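Local coordinates for spore coat polysaccharide biosynthesis protein SpsE (PDB 1VLI) that takes part in making the spore coat polysaccharide of Bacillus subtilis, probably as a sugar-acid synthase of the N-acylneuraminate-9-phosphate synthase type, at residues L129-S132 with A137-I140; I145-L150 with I335-P340; K152-A155 with P160-F163; T179-G184 with F216-I221. All blocks are in the same frame, centred on the assembly; numbering follows the deposited sequence.

Contact 1 of 4, residues L129-S132 with A137-I140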
loop_
_atom_site.group_PDB
_atom_site.type_symbol
_atom_site.label_atom_id
_atom_site.label_comp_id
_atom_site.label_asym_id
_atom_site.label_seq_id
_atom_site.Cartn_x
_atom_site.Cartn_y
_atom_site.Cartn_z
ATOM N N LEU A 129 14.570 -6.349 -4.371
ATOM C CA LEU A 129 14.413 -6.317 -5.799
ATOM C C LEU A 129 14.087 -4.917 -6.275
ATOM O O LEU A 129 14.780 -4.402 -7.163
ATOM C CB LEU A 129 13.401 -7.375 -6.252
ATOM C CG LEU A 129 13.996 -8.798 -6.188
ATOM C CD1 LEU A 129 12.965 -9.885 -6.429
ATOM C CD2 LEU A 129 15.162 -8.928 -7.179
ATOM N N LEU A 130 13.089 -4.284 -5.653
ATOM C CA LEU A 130 12.715 -2.910 -5.963
ATOM C C LEU A 130 13.873 -1.950 -5.679
ATOM O O LEU A 130 14.155 -1.033 -6.463
ATOM C CB LEU A 130 11.465 -2.496 -5.170
ATOM C CG LEU A 130 10.811 -1.181 -5.547
ATOM C CD1 LEU A 130 10.516 -1.096 -7.022
ATOM C CD2 LEU A 130 9.518 -0.940 -4.738
ATOM N N GLN A 131 14.559 -2.175 -4.572
ATOM C CA GLN A 131 15.670 -1.324 -4.199
ATOM C C GLN A 131 16.685 -1.303 -5.351
ATOM O O GLN A 131 17.254 -0.259 -5.660
ATOM C CB GLN A 131 16.328 -1.826 -2.901
ATOM C CG GLN A 131 17.559 -1.042 -2.439
ATOM C CD GLN A 131 17.285 0.429 -2.083
ATOM O OE1 GLN A 131 16.213 0.976 -2.347
ATOM N NE2 GLN A 131 18.266 1.061 -1.469
ATOM N N SER A 132 16.887 -2.446 -6.000
ATOM C CA SER A 132 17.954 -2.548 -6.976
ATOM C C SER A 132 17.656 -1.710 -8.209
ATOM O O SER A 132 18.520 -1.531 -9.035
ATOM C CB SER A 132 18.230 -4.005 -7.330
ATOM O OG SER A 132 17.176 -4.554 -8.099
ATOM N N ALA A 137 10.227 5.861 -3.998
ATOM C CA ALA A 137 9.398 5.719 -2.805
ATOM C C ALA A 137 9.017 4.282 -2.780
ATOM O O ALA A 137 9.071 3.598 -3.829
ATOM C CB ALA A 137 8.145 6.590 -2.870
ATOM N N PHE A 138 8.692 3.824 -1.573
ATOM C CA PHE A 138 8.186 2.495 -1.335
ATOM C C PHE A 138 6.731 2.673 -0.927
ATOM O O PHE A 138 6.408 3.545 -0.139
ATOM C CB PHE A 138 8.967 1.821 -0.216
ATOM C CG PHE A 138 10.382 1.473 -0.581
ATOM C CD1 PHE A 138 10.673 0.306 -1.300
ATOM C CD2 PHE A 138 11.438 2.296 -0.186
ATOM C CE1 PHE A 138 12.003 -0.030 -1.635
ATOM C CE2 PHE A 138 12.778 1.964 -0.517
ATOM C CZ PHE A 138 13.059 0.810 -1.254
ATOM N N LYS A 139 5.870 1.864 -1.529
ATOM C CA LYS A 139 4.467 1.849 -1.277
ATOM C C LYS A 139 4.188 0.561 -0.480
ATOM O O LYS A 139 4.733 -0.476 -0.771
ATOM C CB LYS A 139 3.674 1.961 -2.596
ATOM C CG LYS A 139 2.134 1.788 -2.424
ATOM C CD LYS A 139 1.425 3.084 -2.032
ATOM C CE LYS A 139 -0.043 2.864 -1.666
ATOM N NZ LYS A 139 -0.225 2.227 -0.310
ATOM N N ILE A 140 3.392 0.659 0.575
ATOM C CA ILE A 140 3.047 -0.494 1.410
ATOM C C ILE A 140 1.515 -0.602 1.383
ATOM O O ILE A 140 0.845 0.391 1.534
ATOM C CB ILE A 140 3.526 -0.260 2.855
ATOM C CG1 ILE A 140 5.030 0.101 2.922
ATOM C CG2 ILE A 140 3.100 -1.431 3.775
ATOM C CD1 ILE A 140 5.970 -1.029 2.682
#

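Contact 2 of 4, residues I145-L150 with I335-P340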
loop_
_atom_site.group_PDB
_atom_site.type_symbol
_atom_site.label_atom_id
_atom_site.label_comp_id
_atom_site.label_asym_id
_atom_site.label_seq_id
_atom_site.Cartn_x
_atom_site.Cartn_y
_atom_site.Cartn_z
ATOM N N ILE A 145 0.153 -3.141 7.022
ATOM C CA ILE A 145 0.306 -2.037 7.970
ATOM C C ILE A 145 0.969 -2.469 9.284
ATOM O O ILE A 145 1.560 -1.649 9.987
ATOM C CB ILE A 145 -1.027 -1.324 8.248
ATOM C CG1 ILE A 145 -0.761 0.019 8.893
ATOM C CG2 ILE A 145 -2.016 -2.199 9.126
ATOM C CD1 ILE A 145 -2.005 0.924 8.881
ATOM N N ASN A 146 0.904 -3.757 9.599
ATOM C CA ASN A 146 1.430 -4.263 10.868
ATOM C C ASN A 146 2.618 -5.177 10.647
ATOM O O ASN A 146 3.029 -5.883 11.561
ATOM C CB ASN A 146 0.320 -4.974 11.686
ATOM C CG ASN A 146 -0.075 -6.318 11.087
ATOM O OD1 ASN A 146 0.146 -6.561 9.890
ATOM N ND2 ASN A 146 -0.667 -7.206 11.911
ATOM N N HIS A 147 3.187 -5.153 9.442
ATOM C CA HIS A 147 4.375 -5.929 9.175
ATOM C C HIS A 147 5.543 -5.086 9.617
ATOM O O HIS A 147 6.299 -4.511 8.790
ATOM C CB HIS A 147 4.495 -6.259 7.691
ATOM C CG HIS A 147 5.509 -7.307 7.387
ATOM N ND1 HIS A 147 6.565 -7.596 8.230
ATOM C CD2 HIS A 147 5.626 -8.148 6.333
ATOM C CE1 HIS A 147 7.288 -8.568 7.706
ATOM N NE2 HIS A 147 6.746 -8.915 6.550
ATOM N N LEU A 148 5.702 -5.034 10.929
ATOM C CA LEU A 148 6.655 -4.141 11.564
ATOM C C LEU A 148 8.108 -4.444 11.185
ATOM O O LEU A 148 8.864 -3.510 10.929
ATOM C CB LEU A 148 6.440 -4.093 13.087
ATOM C CG LEU A 148 5.041 -3.697 13.622
ATOM C CD1 LEU A 148 5.201 -3.359 15.079
ATOM C CD2 LEU A 148 4.351 -2.499 12.885
ATOM N N PRO A 149 8.521 -5.709 11.124
ATOM C CA PRO A 149 9.879 -6.009 10.627
ATOM C C PRO A 149 10.090 -5.490 9.192
ATOM O O PRO A 149 11.144 -4.918 8.894
ATOM C CB PRO A 149 9.964 -7.534 10.734
ATOM C CG PRO A 149 8.928 -7.886 11.845
ATOM C CD PRO A 149 7.809 -6.943 11.520
ATOM N N LEU A 150 9.075 -5.626 8.337
ATOM C CA LEU A 150 9.137 -5.034 7.008
ATOM C C LEU A 150 9.212 -3.513 7.052
ATOM O O LEU A 150 10.007 -2.918 6.317
ATOM C CB LEU A 150 7.969 -5.478 6.128
ATOM C CG LEU A 150 7.883 -4.785 4.755
ATOM C CD1 LEU A 150 9.114 -5.142 3.803
ATOM C CD2 LEU A 150 6.561 -5.051 4.079
ATOM N N ILE A 335 9.445 -19.810 11.482
ATOM C CA ILE A 335 8.302 -18.905 11.531
ATOM C C ILE A 335 8.483 -17.708 10.590
ATOM O O ILE A 335 9.622 -17.303 10.312
ATOM C CB ILE A 335 7.988 -18.426 12.993
ATOM C CG1 ILE A 335 9.245 -17.889 13.692
ATOM C CG2 ILE A 335 7.322 -19.545 13.807
ATOM C CD1 ILE A 335 8.940 -16.878 14.774
ATOM N N ALA A 336 7.359 -17.139 10.131
ATOM C CA ALA A 336 7.389 -15.987 9.238
ATOM C C ALA A 336 6.189 -15.078 9.454
ATOM O O ALA A 336 5.164 -15.511 9.973
ATOM C CB ALA A 336 7.488 -16.422 7.766
ATOM N N VAL A 337 6.346 -13.810 9.080
ATOM C CA VAL A 337 5.270 -12.806 9.131
ATOM C C VAL A 337 4.477 -12.897 7.807
ATOM O O VAL A 337 4.973 -12.484 6.733
ATOM C CB VAL A 337 5.880 -11.417 9.353
ATOM C CG1 VAL A 337 4.832 -10.278 9.261
ATOM C CG2 VAL A 337 6.598 -11.379 10.673
ATOM N N LEU A 338 3.282 -13.499 7.878
ATOM C CA LEU A 338 2.501 -13.854 6.676
ATOM C C LEU A 338 1.039 -13.423 6.816
ATOM O O LEU A 338 0.591 -13.121 7.905
ATOM C CB LEU A 338 2.603 -15.359 6.394
ATOM C CG LEU A 338 4.012 -15.861 6.064
ATOM C CD1 LEU A 338 4.129 -17.339 6.330
ATOM C CD2 LEU A 338 4.408 -15.540 4.636
ATOM N N ARG A 339 0.314 -13.347 5.708
ATOM C CA ARG A 339 -1.110 -13.096 5.747
ATOM C C ARG A 339 -1.797 -14.433 6.038
ATOM O O ARG A 339 -1.381 -15.485 5.516
ATOM C CB ARG A 339 -1.600 -12.561 4.411
ATOM C CG ARG A 339 -1.120 -11.180 4.032
ATOM C CD ARG A 339 -1.724 -10.745 2.729
ATOM N NE ARG A 339 -1.183 -9.483 2.263
ATOM C CZ ARG A 339 -1.804 -8.685 1.408
ATOM N NH1 ARG A 339 -2.990 -9.020 0.917
ATOM N NH2 ARG A 339 -1.251 -7.539 1.065
ATOM N N PRO A 340 -2.829 -14.406 6.880
ATOM C CA PRO A 340 -3.491 -15.635 7.316
ATOM C C PRO A 340 -4.222 -16.406 6.215
ATOM O O PRO A 340 -4.354 -17.625 6.317
ATOM C CB PRO A 340 -4.486 -15.149 8.392
ATOM C CG PRO A 340 -4.663 -13.749 8.168
ATOM C CD PRO A 340 -3.410 -13.213 7.511
#

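Contact 3 of 4, residues K152-A155 with P160-F163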
loop_
_atom_site.group_PDB
_atom_site.type_symbol
_atom_site.label_atom_id
_atom_site.label_comp_id
_atom_site.label_asym_id
_atom_site.label_seq_id
_atom_site.Cartn_x
_atom_site.Cartn_y
_atom_site.Cartn_z
ATOM N N LYS A 152 10.427 -1.603 9.299
ATOM C CA LYS A 152 11.738 -1.264 9.839
ATOM C C LYS A 152 12.795 -1.452 8.751
ATOM O O LYS A 152 13.708 -0.649 8.596
ATOM C CB LYS A 152 12.007 -2.205 11.008
ATOM C CG LYS A 152 13.056 -1.771 12.005
ATOM C CD LYS A 152 13.377 -2.923 12.978
ATOM C CE LYS A 152 14.213 -2.470 14.195
ATOM N NZ LYS A 152 13.652 -2.929 15.523
ATOM N N TYR A 153 12.660 -2.529 7.998
ATOM C CA TYR A 153 13.655 -2.920 7.017
ATOM C C TYR A 153 13.704 -1.904 5.893
ATOM O O TYR A 153 14.774 -1.453 5.505
ATOM C CB TYR A 153 13.276 -4.273 6.454
ATOM C CG TYR A 153 14.276 -4.884 5.530
ATOM C CD1 TYR A 153 14.252 -4.602 4.165
ATOM C CD2 TYR A 153 15.217 -5.774 5.999
ATOM C CE1 TYR A 153 15.137 -5.178 3.299
ATOM C CE2 TYR A 153 16.119 -6.361 5.138
ATOM C CZ TYR A 153 16.078 -6.062 3.782
ATOM O OH TYR A 153 16.975 -6.665 2.915
ATOM N N VAL A 154 12.534 -1.527 5.395
ATOM C CA VAL A 154 12.454 -0.545 4.344
ATOM C C VAL A 154 12.778 0.874 4.856
ATOM O O VAL A 154 13.461 1.642 4.176
ATOM C CB VAL A 154 11.082 -0.584 3.674
ATOM C CG1 VAL A 154 11.047 0.401 2.546
ATOM C CG2 VAL A 154 10.795 -1.970 3.143
ATOM N N ALA A 155 12.293 1.229 6.048
ATOM C CA ALA A 155 12.608 2.551 6.605
ATOM C C ALA A 155 14.126 2.848 6.546
ATOM O O ALA A 155 14.526 3.983 6.323
ATOM C CB ALA A 155 12.098 2.677 8.010
ATOM N N PRO A 160 11.333 7.838 0.695
ATOM C CA PRO A 160 9.963 8.090 1.080
ATOM C C PRO A 160 9.140 6.807 1.236
ATOM O O PRO A 160 9.368 5.802 0.555
ATOM C CB PRO A 160 9.447 8.947 -0.071
ATOM C CG PRO A 160 10.652 9.693 -0.491
ATOM C CD PRO A 160 11.742 8.674 -0.451
HETATM N N MSE A 161 8.165 6.863 2.136
HETATM C CA MSE A 161 7.319 5.723 2.380
HETATM C C MSE A 161 5.881 6.112 2.377
HETATM O O MSE A 161 5.511 7.125 2.988
HETATM C CB MSE A 161 7.736 5.111 3.658
HETATM C CG MSE A 161 8.962 4.288 3.379
HETATM SE SE MSE A 161 9.598 3.269 4.758
HETATM C CE MSE A 161 8.106 1.982 5.071
ATOM N N ILE A 162 5.085 5.376 1.609
ATOM C CA ILE A 162 3.648 5.646 1.523
ATOM C C ILE A 162 2.934 4.437 2.047
ATOM O O ILE A 162 3.125 3.343 1.496
ATOM C CB ILE A 162 3.220 5.866 0.074
ATOM C CG1 ILE A 162 4.095 6.925 -0.595
ATOM C CG2 ILE A 162 1.740 6.259 0.001
ATOM C CD1 ILE A 162 3.913 6.976 -2.096
ATOM N N PHE A 163 2.148 4.591 3.114
ATOM C CA PHE A 163 1.424 3.413 3.598
ATOM C C PHE A 163 -0.085 3.604 3.652
ATOM O O PHE A 163 -0.573 4.701 3.878
ATOM C CB PHE A 163 2.046 2.797 4.851
ATOM C CG PHE A 163 1.826 3.578 6.117
ATOM C CD1 PHE A 163 0.638 3.417 6.877
ATOM C CD2 PHE A 163 2.821 4.424 6.600
ATOM C CE1 PHE A 163 0.471 4.075 8.064
ATOM C CE2 PHE A 163 2.639 5.120 7.803
ATOM C CZ PHE A 163 1.470 4.931 8.546
#

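Contact 4 of 4, residues T179-G184 with F216-I221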
loop_
_atom_site.group_PDB
_atom_site.type_symbol
_atom_site.label_atom_id
_atom_site.label_comp_id
_atom_site.label_asym_id
_atom_site.label_seq_id
_atom_site.Cartn_x
_atom_site.Cartn_y
_atom_site.Cartn_z
ATOM N N THR A 179 7.220 3.186 14.049
ATOM C CA THR A 179 8.187 2.179 13.652
ATOM C C THR A 179 9.126 2.704 12.550
ATOM O O THR A 179 10.317 2.374 12.525
ATOM C CB THR A 179 7.422 0.932 13.140
ATOM O OG1 THR A 179 6.638 0.369 14.198
ATOM C CG2 THR A 179 8.358 -0.169 12.782
ATOM N N ILE A 180 8.581 3.495 11.629
ATOM C CA ILE A 180 9.376 4.072 10.541
ATOM C C ILE A 180 10.203 5.220 11.098
ATOM O O ILE A 180 11.388 5.364 10.765
ATOM C CB ILE A 180 8.470 4.558 9.391
ATOM C CG1 ILE A 180 7.697 3.369 8.820
ATOM C CG2 ILE A 180 9.292 5.300 8.298
ATOM C CD1 ILE A 180 6.458 3.796 8.053
ATOM N N ARG A 181 9.581 6.033 11.947
ATOM C CA ARG A 181 10.271 7.151 12.522
ATOM C C ARG A 181 11.444 6.719 13.358
ATOM O O ARG A 181 12.505 7.330 13.264
ATOM C CB ARG A 181 9.338 8.015 13.332
ATOM C CG ARG A 181 8.680 9.028 12.493
ATOM C CD ARG A 181 8.051 10.100 13.280
ATOM N NE ARG A 181 8.967 11.180 13.636
ATOM C CZ ARG A 181 9.243 12.224 12.862
ATOM N NH1 ARG A 181 8.700 12.343 11.652
ATOM N NH2 ARG A 181 10.079 13.152 13.301
ATOM N N ALA A 182 11.275 5.650 14.140
ATOM C CA ALA A 182 12.332 5.172 15.035
ATOM C C ALA A 182 13.631 4.824 14.301
ATOM O O ALA A 182 14.692 4.773 14.927
ATOM C CB ALA A 182 11.851 3.967 15.848
ATOM N N GLU A 183 13.552 4.552 12.995
ATOM C CA GLU A 183 14.748 4.200 12.207
ATOM C C GLU A 183 15.431 5.407 11.585
ATOM O O GLU A 183 16.357 5.257 10.796
ATOM C CB GLU A 183 14.417 3.183 11.112
ATOM C CG GLU A 183 13.901 1.845 11.616
ATOM C CD GLU A 183 14.786 1.211 12.679
ATOM O OE1 GLU A 183 16.017 1.126 12.462
ATOM O OE2 GLU A 183 14.248 0.783 13.734
ATOM N N GLY A 184 14.963 6.598 11.924
ATOM C CA GLY A 184 15.523 7.829 11.394
ATOM C C GLY A 184 14.910 8.334 10.095
ATOM O O GLY A 184 15.354 9.339 9.557
ATOM N N PHE A 216 -1.358 13.294 13.105
ATOM C CA PHE A 216 0.038 13.089 12.687
ATOM C C PHE A 216 0.550 14.293 11.904
ATOM O O PHE A 216 0.762 14.197 10.684
ATOM C CB PHE A 216 0.141 11.835 11.796
ATOM C CG PHE A 216 -0.359 10.593 12.465
ATOM C CD1 PHE A 216 0.458 9.885 13.352
ATOM C CD2 PHE A 216 -1.661 10.144 12.244
ATOM C CE1 PHE A 216 -0.011 8.753 14.019
ATOM C CE2 PHE A 216 -2.138 9.000 12.905
ATOM C CZ PHE A 216 -1.311 8.322 13.802
ATOM N N PRO A 217 0.796 15.414 12.576
ATOM C CA PRO A 217 1.016 16.652 11.866
ATOM C C PRO A 217 2.370 16.686 11.157
ATOM O O PRO A 217 2.626 17.607 10.392
ATOM C CB PRO A 217 0.906 17.720 12.975
ATOM C CG PRO A 217 1.441 17.050 14.156
ATOM C CD PRO A 217 0.986 15.590 14.022
ATOM N N GLU A 218 3.221 15.692 11.377
ATOM C CA GLU A 218 4.454 15.590 10.574
ATOM C C GLU A 218 4.356 14.597 9.406
ATOM O O GLU A 218 5.320 14.421 8.654
ATOM C CB GLU A 218 5.656 15.234 11.453
ATOM C CG GLU A 218 6.279 16.417 12.181
ATOM C CD GLU A 218 7.265 15.958 13.240
ATOM O OE1 GLU A 218 8.451 15.698 12.895
ATOM O OE2 GLU A 218 6.844 15.831 14.419
ATOM N N ALA A 219 3.221 13.912 9.279
ATOM C CA ALA A 219 2.985 13.024 8.151
ATOM C C ALA A 219 2.262 13.852 7.101
ATOM O O ALA A 219 1.641 14.885 7.445
ATOM C CB ALA A 219 2.160 11.855 8.567
ATOM N N VAL A 220 2.401 13.446 5.827
ATOM C CA VAL A 220 1.593 13.970 4.732
ATOM C C VAL A 220 0.475 12.972 4.506
ATOM O O VAL A 220 0.744 11.783 4.406
ATOM C CB VAL A 220 2.393 14.088 3.389
ATOM C CG1 VAL A 220 1.519 14.773 2.355
ATOM C CG2 VAL A 220 3.695 14.849 3.591
ATOM N N ILE A 221 -0.759 13.446 4.370
ATOM C CA ILE A 221 -1.935 12.554 4.292
ATOM C C ILE A 221 -2.526 12.535 2.881
ATOM O O ILE A 221 -2.768 13.591 2.300
ATOM C CB ILE A 221 -3.044 12.992 5.324
ATOM C CG1 ILE A 221 -2.491 13.077 6.752
ATOM C CG2 ILE A 221 -4.222 12.007 5.353
ATOM C CD1 ILE A 221 -2.336 11.777 7.409
#

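Contact 1 of 4, residues L129-S132 with A137-I140
L130 and F138 supply the apolar part of this contact. The CD2 methyl of L130 comes within 3.8 Å of F138 CD1 and 4.1 Å of F138 CE1, approaching the ring obliquely as the two side chains run antiparallel, each passing alongside the other. With CG of L130 anti to the backbone N (chi1 -170°), the isobutyl group leans off the helix toward the strand, where V121 also touches it. Leucine suits a helix face turned to the core, and phenylalanine is long enough to bridge the wide gap, for the nearest CA atoms, those of L130 and F138, are 8.4 Å apart.

This is a helix lying against the strand that follows it in a TIM barrel: helix 124-131 packs on strand 138-140 on the outside of the parallel sheet, and F138 reaches on to V154 of the next helix and to L157.

The polar part belongs to Q131. Its chain bends at chi2 and brings OE1 to 3.3 Å from F138 CZ, at the ring edge and near its plane, so that the oxygen meets the slightly positive rim of hydrogens. The amide plane is turned 29° from the ring. Within the segments, S132 OG donates to L129 O over 2.6 Å, while the buried amine K139 NZ is satisfied by I140 O at 2.8 Å and by S164 OG.

Contact 2 of 4, residues I145-L150 with I335-P340
H147 lays its imidazole against V337, whose CG1 methyl sits over one ring face, 3.3 Å from the ring centroid and only 10° off the normal. This is a CH-pi contact with the methyl almost exactly above the middle of the ring. L150 CB occupies the opposite face, 3.2 Å from the ring plane, and P149 CD lies in plane at the edge, so the imidazole is sandwiched between a strand methyl and its own helix. The ring gets there because CG is anti to the backbone N (chi1 -167°), which carries it back over the first helical turn. Valine suits the strand position, its CG1 covering the ring and leaving CG2 to make a looser approach to P149 CG, 4.4 Å away. Proline suits the start of a helix, where a backbone N-H is not needed for the helical bonding pattern. An alanine in place of H147 would probably leave V337 CG1 facing a gap, with L150 CB no longer covered on that side.

H147 holds the N-cap position of helix 148-155 and is the centre of an inverse gamma turn, in the loop that follows barrel strand 138-140. V337 belongs to strand 335-338 of the SAF domain, antiparallel to strand 317-320. N146 ND2 bonds R316 O and R339 NE pairs with E144 nearby, while F352 of helix 352-356 touches both P149 and V337, completing this junction of barrel and SAF domain.

Contact 3 of 4, residues K152-A155 with P160-F163
No ring face or ring edge is used where M161 meets V154 and A155. The flat side chains of the two segments serve other neighbours: the F163 ring lies against A176 and I180, and Y153 OH bonds D128 OD1 of helix 124-131. What crosses here is the tail of M161, present as selenomethionine. Its SE atom rests on the helix backbone, 3.6 Å from both A155 CA and A155 N, with A155 CB a little farther off at 4.1 Å. Alanine fits here because a small side chain lets the end of the methionine chain come right up to the helix backbone. V154 takes the other part of the tail: its CG1 methyl is 3.9 Å from M161 SE, and the terminal CE of M161 lies 4.2 Å from V154 CB.

The contact belongs to a beta-alpha-beta unit of the TIM barrel, in which strand 138-140, helix 148-155 and strand 161-164 follow one another and the helix packs on the outer side of the parallel sheet. M161 reaches that helix with an extended middle section (chi2 -174°) that spans the space from the strand, followed by a bend at chi3 (64°) that swings CE alongside V154. An unbranched, flexible side chain is well suited to such a path. I180 of helix 170-181 touches both M161 and A155.

Contact 4 of 4, residues T179-G184 with F216-I221
R181 and E218 reach toward each other from two turns and meet at about a right angle. NH2 of R181 comes to 3.0 Å from E218 OE1, a salt bridge made through one nitrogen and one oxygen. The guanidinium and carboxylate planes stand 69° apart, so the paired, coplanar two-bond arrangement is not formed; E218 OE2 instead lies 4.3 Å above the guanidinium plane, toward its rim. A bend at chi3 (86°) turns the arginine head toward the acid, while E218 runs extended beyond CG. Both residues suit a surface site, having long chains that carry charge across a wide gap between backbones, and R181 also rests its side chain against I188 and N186. A leucine in place of R181 would probably leave the carboxylate of E218 without this countercharge.

R181 opens a type I turn that ends at G184, where the backbone takes a left-handed conformation that favours glycine. E218 lies in another type I turn, from F216 to A219. These turns lead from helix 170-181 toward strand 188-193 and from helix 208-215 into strand 220-225. The bridge thus links two successive alpha-beta loops of a TIM barrel, at the end where its strands begin.

Overall arrangement
Contacts 1, 3 and 4 follow the barrel wall in chain order. Contacts 1 and 3 have centres about 9 Å apart and are joined by adjacent strands, with F138 O 2.9 Å from I162 N in a probable hydrogen bond. Contacts 3 and 4, about 10 Å apart between centres, meet where A155 CB packs on E183 CB at 3.9 Å. Contact 2 shares helix 148-155 with contact 3 but brings in the SAF domain from far along the chain, and contacts 3 and 4 both nest within the loop it closes. The zinc ion is bound by H226 and H248, at the far ends of strands 220-225 and 244-248 from the turns of contact 4.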